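Long-range contact in takeout-like protein 1 (Epiphyas postvittana, PDB 3E8T), which binds ubiquinone-8 in a long internal tunnel and probably serves as a carrier of hydrophobic ligands in the insect: residues S52-L66 against L89-I103. Numbering follows the deposited sequence. Where two conformers were deposited one is given.
Sequences SGLQFTLKEGKLKGL and LDATVKGHYTAGGRI. With UQ8 (Ubiquinone-8), chain B.
The hydroxyls of T57 and T98 meet across a hydrogen-bonded pair, OG1 to OG1 at 2.6 Å. Each OG1 sits between its own backbone N and carbonyl carbon (chi1 70° and 72°), which turns the two hydroxyls toward each other. Two waters extend this link: one joins T57 OG1 to H96 O, the other touches T98 OG1 and, weakly, Q55 O.

Backbone bonds pair Q55 with G100, K59 with H96, K62 with K94 and K64 with T92. The register slips by one residue between K59 and K62, a beta bulge. Opposite it lies G95, whose backbone angles call for glycine; a CB there would clash with K59 O and L58 CD1.

Strands 54-77 and 82-100, to which most of the two segments belong, form an antiparallel hairpin in the curled sheet of the JHBP-like fold. One face carries F56, L58, L63, V93, Y97 and A99. L63 CD1 lies 3.9 Å from V93 CG2, while its CD2 touches C24 of ubiquinone-8. L89 CD2 reaches C25 of the same isoprenoid chain, and L54 CD2 lies near C44. F56 CE1 packs on Y97 CB at 3.7 Å and on ubiquinone C45 at 3.4 Å; ligand C41 lies over one face of the ring. Replacing F56 with an alanine would probably open a gap beside the tail end of the ligand and leave Y97 CB without this neighbour. Helix 182-211 covers L54 and L63.

Past the corner at G101, the R102 guanidinium lays one face over G53 CA, 3.7 Å from the plane. R102 N donates to G53 O at 3.0 Å.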
# COMPACT_ATOMS: atom_id res chain seq x y z
N SER A 52 -0.86 21.15 -0.97
CA SER A 52 -2.11 21.80 -1.24
C SER A 52 -2.65 22.60 -0.06
O SER A 52 -3.85 22.75 0.09
CB SER A 52 -3.14 20.82 -1.74
OG SER A 52 -2.73 20.34 -3.03
N GLY A 53 -1.75 23.12 0.77
CA GLY A 53 -2.16 23.89 1.92
C GLY A 53 -2.37 23.11 3.22
O GLY A 53 -2.60 23.75 4.23
N LEU A 54 -2.31 21.79 3.16
CA LEU A 54 -2.48 20.94 4.33
C LEU A 54 -1.12 20.50 4.85
O LEU A 54 -0.33 19.93 4.09
CB LEU A 54 -3.32 19.69 3.99
CG LEU A 54 -3.47 18.68 5.11
CD1 LEU A 54 -4.24 19.25 6.28
CD2 LEU A 54 -4.19 17.41 4.57
N GLN A 55 -0.88 20.72 6.13
CA GLN A 55 0.24 20.13 6.82
C GLN A 55 -0.24 18.97 7.68
O GLN A 55 -1.09 19.17 8.54
CB GLN A 55 0.94 21.14 7.70
CG GLN A 55 1.60 22.25 6.89
CD GLN A 55 0.67 23.35 6.48
OE1 GLN A 55 -0.07 23.89 7.28
NE2 GLN A 55 0.69 23.68 5.18
N PHE A 56 0.26 17.77 7.40
CA PHE A 56 -0.22 16.56 8.03
C PHE A 56 0.94 15.72 8.52
O PHE A 56 1.96 15.62 7.84
CB PHE A 56 -0.99 15.75 6.99
CG PHE A 56 -1.62 14.49 7.50
CD1 PHE A 56 -2.83 14.51 8.17
CD2 PHE A 56 -0.97 13.25 7.27
CE1 PHE A 56 -3.39 13.24 8.65
CE2 PHE A 56 -1.54 12.06 7.71
CZ PHE A 56 -2.72 12.10 8.38
N THR A 57 0.78 15.10 9.69
CA THR A 57 1.72 14.12 10.18
C THR A 57 0.95 12.88 10.62
O THR A 57 -0.19 12.98 11.10
CB THR A 57 2.57 14.63 11.33
OG1 THR A 57 1.78 14.79 12.50
CG2 THR A 57 3.26 15.93 11.00
N LEU A 58 1.59 11.72 10.48
CA LEU A 58 1.04 10.49 11.02
C LEU A 58 2.15 9.70 11.69
O LEU A 58 3.17 9.38 11.05
CB LEU A 58 0.38 9.64 9.97
CG LEU A 58 -0.44 8.45 10.47
CD1 LEU A 58 -1.72 8.93 11.15
CD2 LEU A 58 -0.75 7.47 9.34
N LYS A 59 1.92 9.41 12.97
CA LYS A 59 2.87 8.62 13.75
C LYS A 59 2.14 7.36 14.20
O LYS A 59 0.92 7.35 14.34
CB LYS A 59 3.37 9.42 14.97
CG LYS A 59 4.16 10.62 14.59
CD LYS A 59 4.74 11.30 15.81
CE LYS A 59 5.11 12.70 15.58
NZ LYS A 59 5.28 13.38 16.90
N GLU A 60 2.89 6.29 14.45
CA GLU A 60 2.25 5.04 14.84
C GLU A 60 1.28 4.56 13.75
O GLU A 60 0.27 3.95 14.08
CB GLU A 60 1.50 5.12 16.20
CG GLU A 60 2.31 5.39 17.46
CD GLU A 60 1.48 5.10 18.71
OE1 GLU A 60 0.64 5.95 19.03
OE2 GLU A 60 1.61 4.00 19.32
N GLY A 61 1.59 4.86 12.50
CA GLY A 61 0.64 4.53 11.46
C GLY A 61 0.52 3.04 11.24
O GLY A 61 1.50 2.30 11.36
N LYS A 62 -0.68 2.60 10.90
CA LYS A 62 -1.00 1.23 10.68
C LYS A 62 -1.89 1.09 9.46
O LYS A 62 -2.87 1.79 9.34
CB LYS A 62 -1.82 0.71 11.83
CG LYS A 62 -1.25 0.86 13.21
CD LYS A 62 -0.12 0.01 13.47
CE LYS A 62 0.25 0.08 15.00
NZ LYS A 62 1.13 -1.04 15.36
N LEU A 63 -1.56 0.13 8.61
CA LEU A 63 -2.38 -0.20 7.44
C LEU A 63 -2.91 -1.62 7.60
O LEU A 63 -2.11 -2.56 7.68
CB LEU A 63 -1.56 -0.10 6.14
CG LEU A 63 -2.29 -0.65 4.89
CD1 LEU A 63 -3.38 0.29 4.49
CD2 LEU A 63 -1.29 -0.87 3.73
N LYS A 64 -4.24 -1.75 7.66
CA LYS A 64 -4.89 -3.03 7.76
C LYS A 64 -5.62 -3.32 6.48
O LYS A 64 -6.23 -2.43 5.90
CB LYS A 64 -5.84 -3.09 8.95
CG LYS A 64 -6.43 -4.52 9.25
CD LYS A 64 -7.21 -4.65 10.63
CE LYS A 64 -8.12 -5.90 10.69
NZ LYS A 64 -8.97 -6.10 11.93
N GLY A 65 -5.58 -4.57 6.05
CA GLY A 65 -6.41 -5.06 4.97
C GLY A 65 -5.70 -5.77 3.85
O GLY A 65 -6.37 -6.42 3.01
N LEU A 66 -4.36 -5.72 3.78
CA LEU A 66 -3.66 -6.37 2.66
C LEU A 66 -3.92 -7.88 2.61
O LEU A 66 -3.90 -8.45 1.54
CB LEU A 66 -2.16 -6.07 2.67
CG LEU A 66 -1.35 -6.32 1.41
CD1 LEU A 66 -1.93 -5.56 0.20
CD2 LEU A 66 0.10 -5.88 1.65
N LEU A 89 -8.73 -3.88 -2.73
CA LEU A 89 -9.04 -4.26 -1.36
C LEU A 89 -9.81 -3.16 -0.65
O LEU A 89 -9.91 -2.05 -1.17
CB LEU A 89 -7.73 -4.52 -0.59
CG LEU A 89 -6.84 -3.30 -0.30
CD1 LEU A 89 -5.89 -3.67 0.83
CD2 LEU A 89 -6.07 -2.85 -1.51
N ASP A 90 -10.41 -3.52 0.47
CA ASP A 90 -10.80 -2.58 1.49
C ASP A 90 -9.68 -2.45 2.47
O ASP A 90 -9.05 -3.44 2.81
CB ASP A 90 -12.08 -3.01 2.22
CG ASP A 90 -13.30 -3.14 1.31
OD1 ASP A 90 -13.30 -2.59 0.19
OD2 ASP A 90 -14.27 -3.81 1.77
N ALA A 91 -9.41 -1.23 2.94
CA ALA A 91 -8.31 -1.05 3.87
C ALA A 91 -8.64 -0.00 4.89
O ALA A 91 -9.56 0.80 4.70
CB ALA A 91 -7.11 -0.59 3.10
N THR A 92 -7.89 -0.02 5.96
CA THR A 92 -8.00 1.02 6.97
C THR A 92 -6.60 1.53 7.27
O THR A 92 -5.65 0.77 7.34
CB THR A 92 -8.72 0.55 8.29
OG1 THR A 92 -10.11 0.26 8.06
CG2 THR A 92 -8.74 1.63 9.31
N VAL A 93 -6.49 2.84 7.45
CA VAL A 93 -5.25 3.50 7.90
C VAL A 93 -5.55 4.19 9.23
O VAL A 93 -6.51 4.93 9.32
CB VAL A 93 -4.74 4.51 6.88
CG1 VAL A 93 -3.41 5.05 7.35
CG2 VAL A 93 -4.62 3.90 5.49
N LYS A 94 -4.75 3.85 10.23
CA LYS A 94 -4.91 4.40 11.56
C LYS A 94 -3.63 5.00 12.06
O LYS A 94 -2.56 4.69 11.56
CB LYS A 94 -5.39 3.31 12.54
CG LYS A 94 -6.76 2.71 12.24
CD LYS A 94 -7.13 1.61 13.29
CE LYS A 94 -8.54 1.13 13.12
NZ LYS A 94 -8.85 -0.17 13.83
N GLY A 95 -3.73 5.85 13.06
CA GLY A 95 -2.55 6.35 13.71
C GLY A 95 -2.79 7.66 14.41
O GLY A 95 -3.92 8.14 14.47
N HIS A 96 -1.73 8.21 15.00
CA HIS A 96 -1.79 9.49 15.67
C HIS A 96 -1.45 10.57 14.68
O HIS A 96 -0.32 10.60 14.15
CB HIS A 96 -0.76 9.47 16.82
CG HIS A 96 -0.56 10.77 17.49
ND1 HIS A 96 0.61 11.09 18.15
CD2 HIS A 96 -1.33 11.88 17.53
CE1 HIS A 96 0.51 12.32 18.63
NE2 HIS A 96 -0.67 12.81 18.29
N TYR A 97 -2.43 11.42 14.36
CA TYR A 97 -2.24 12.44 13.33
C TYR A 97 -2.16 13.83 13.94
O TYR A 97 -2.64 14.09 15.04
CB TYR A 97 -3.43 12.44 12.29
CG TYR A 97 -4.64 13.20 12.77
CD1 TYR A 97 -4.84 14.50 12.38
CD2 TYR A 97 -5.51 12.67 13.68
CE1 TYR A 97 -5.83 15.24 12.91
CE2 TYR A 97 -6.50 13.44 14.23
CZ TYR A 97 -6.64 14.73 13.84
OH TYR A 97 -7.61 15.53 14.39
N THR A 98 -1.56 14.71 13.14
CA THR A 98 -1.72 16.14 13.35
C THR A 98 -2.10 16.76 12.02
O THR A 98 -1.70 16.26 10.96
CB THR A 98 -0.53 16.87 13.97
OG1 THR A 98 0.52 16.97 13.02
CG2 THR A 98 -0.06 16.22 15.25
N ALA A 99 -2.88 17.83 12.08
CA ALA A 99 -3.27 18.56 10.90
C ALA A 99 -3.22 20.05 11.20
O ALA A 99 -3.64 20.52 12.27
CB ALA A 99 -4.67 18.13 10.47
N GLY A 100 -2.83 20.83 10.17
CA GLY A 100 -2.86 22.25 10.24
C GLY A 100 -3.00 22.82 8.83
O GLY A 100 -2.83 22.10 7.85
N GLY A 101 -3.26 24.11 8.74
CA GLY A 101 -3.39 24.74 7.43
C GLY A 101 -4.85 24.68 6.99
O GLY A 101 -5.79 25.09 7.70
N ARG A 102 -5.07 24.11 5.82
CA ARG A 102 -6.42 24.01 5.29
C ARG A 102 -6.58 22.72 4.53
O ARG A 102 -5.62 22.11 4.05
CB ARG A 102 -6.78 25.11 4.35
CG ARG A 102 -5.92 25.21 3.23
CD ARG A 102 -6.34 26.37 2.21
NE ARG A 102 -5.31 26.47 1.17
CZ ARG A 102 -5.21 25.72 0.09
NH1 ARG A 102 -6.17 24.88 -0.26
NH2 ARG A 102 -4.17 25.88 -0.73
N ILE A 103 -7.82 22.29 4.48
CA ILE A 103 -8.19 21.19 3.64
C ILE A 103 -9.14 21.75 2.59
O ILE A 103 -10.28 22.07 2.89
CB ILE A 103 -8.78 20.10 4.53
CG1 ILE A 103 -9.22 18.89 3.73
CG2 ILE A 103 -9.86 20.67 5.41
CD1 ILE A 103 -8.13 18.32 3.03
C45 UQ8 B . -6.26 14.92 8.14
C44 UQ8 B . -6.79 15.34 6.77
C46 UQ8 B . -7.82 16.43 6.96
C43 UQ8 B . -7.37 14.19 5.98
C42 UQ8 B . -6.46 12.95 6.02
C41 UQ8 B . -5.21 13.22 5.21
C39 UQ8 B . -4.87 12.02 4.36
C40 UQ8 B . -3.51 11.33 4.46
C38 UQ8 B . -5.77 11.58 3.43
C37 UQ8 B . -5.57 10.48 2.60
C36 UQ8 B . -6.94 10.19 1.98
C34 UQ8 B . -6.97 8.90 1.18
C35 UQ8 B . -8.23 8.49 0.76
C33 UQ8 B . -5.81 8.17 0.95
C32 UQ8 B . -5.65 7.00 0.21
C31 UQ8 B . -4.42 6.24 0.77
C29 UQ8 B . -4.03 5.02 -0.06
C30 UQ8 B . -4.00 5.11 -1.62
C28 UQ8 B . -3.71 3.83 0.58
C27 UQ8 B . -3.35 2.65 -0.06
C26 UQ8 B . -2.38 1.81 0.79
C24 UQ8 B . -2.19 0.42 0.19
C25 UQ8 B . -3.34 -0.60 0.18
C23 UQ8 B . -0.97 0.08 -0.36
C22 UQ8 B . -0.61 -1.13 -0.95
C21 UQ8 B . 0.77 -1.05 -1.59
C19 UQ8 B . 1.12 -2.19 -2.55
C20 UQ8 B . 2.44 -1.95 -3.28
C18 UQ8 B . 1.05 -3.57 -1.90
C17 UQ8 B . 1.50 -4.67 -2.87
C16 UQ8 B . 1.00 -6.07 -2.46
C14 UQ8 B . 1.80 -7.12 -3.24
C15 UQ8 B . 2.15 -6.85 -4.71
C13 UQ8 B . 2.23 -8.29 -2.63
C12 UQ8 B . 2.98 -9.26 -3.30
C11 UQ8 B . 2.79 -10.69 -2.74
C9 UQ8 B . 3.09 -11.75 -3.81
C10 UQ8 B . 3.91 -11.20 -4.99
C8 UQ8 B . 3.81 -12.93 -3.15
C7 UQ8 B . 5.28 -13.04 -3.56
C6 UQ8 B . 5.48 -13.78 -4.90
C1 UQ8 B . 6.38 -13.26 -5.84
C1M UQ8 B . 7.06 -12.08 -5.53
C2 UQ8 B . 6.60 -13.89 -7.08
O2 UQ8 B . 7.40 -13.43 -7.90
C3 UQ8 B . 5.93 -15.06 -7.39
O3 UQ8 B . 6.14 -15.66 -8.59
C3M UQ8 B . 7.28 -16.52 -8.50
C4 UQ8 B . 5.02 -15.59 -6.48
O4 UQ8 B . 4.37 -16.75 -6.81
C4M UQ8 B . 3.71 -16.62 -8.07
C5 UQ8 B . 4.80 -14.96 -5.25
O5 UQ8 B . 4.00 -15.47 -4.46
O HOH W 1 -5.78 21.44 1.35
O HOH W 2 0.39 19.00 11.08
O HOH W 3 1.36 12.86 14.42
O HOH W 4 -9.01 -6.16 2.80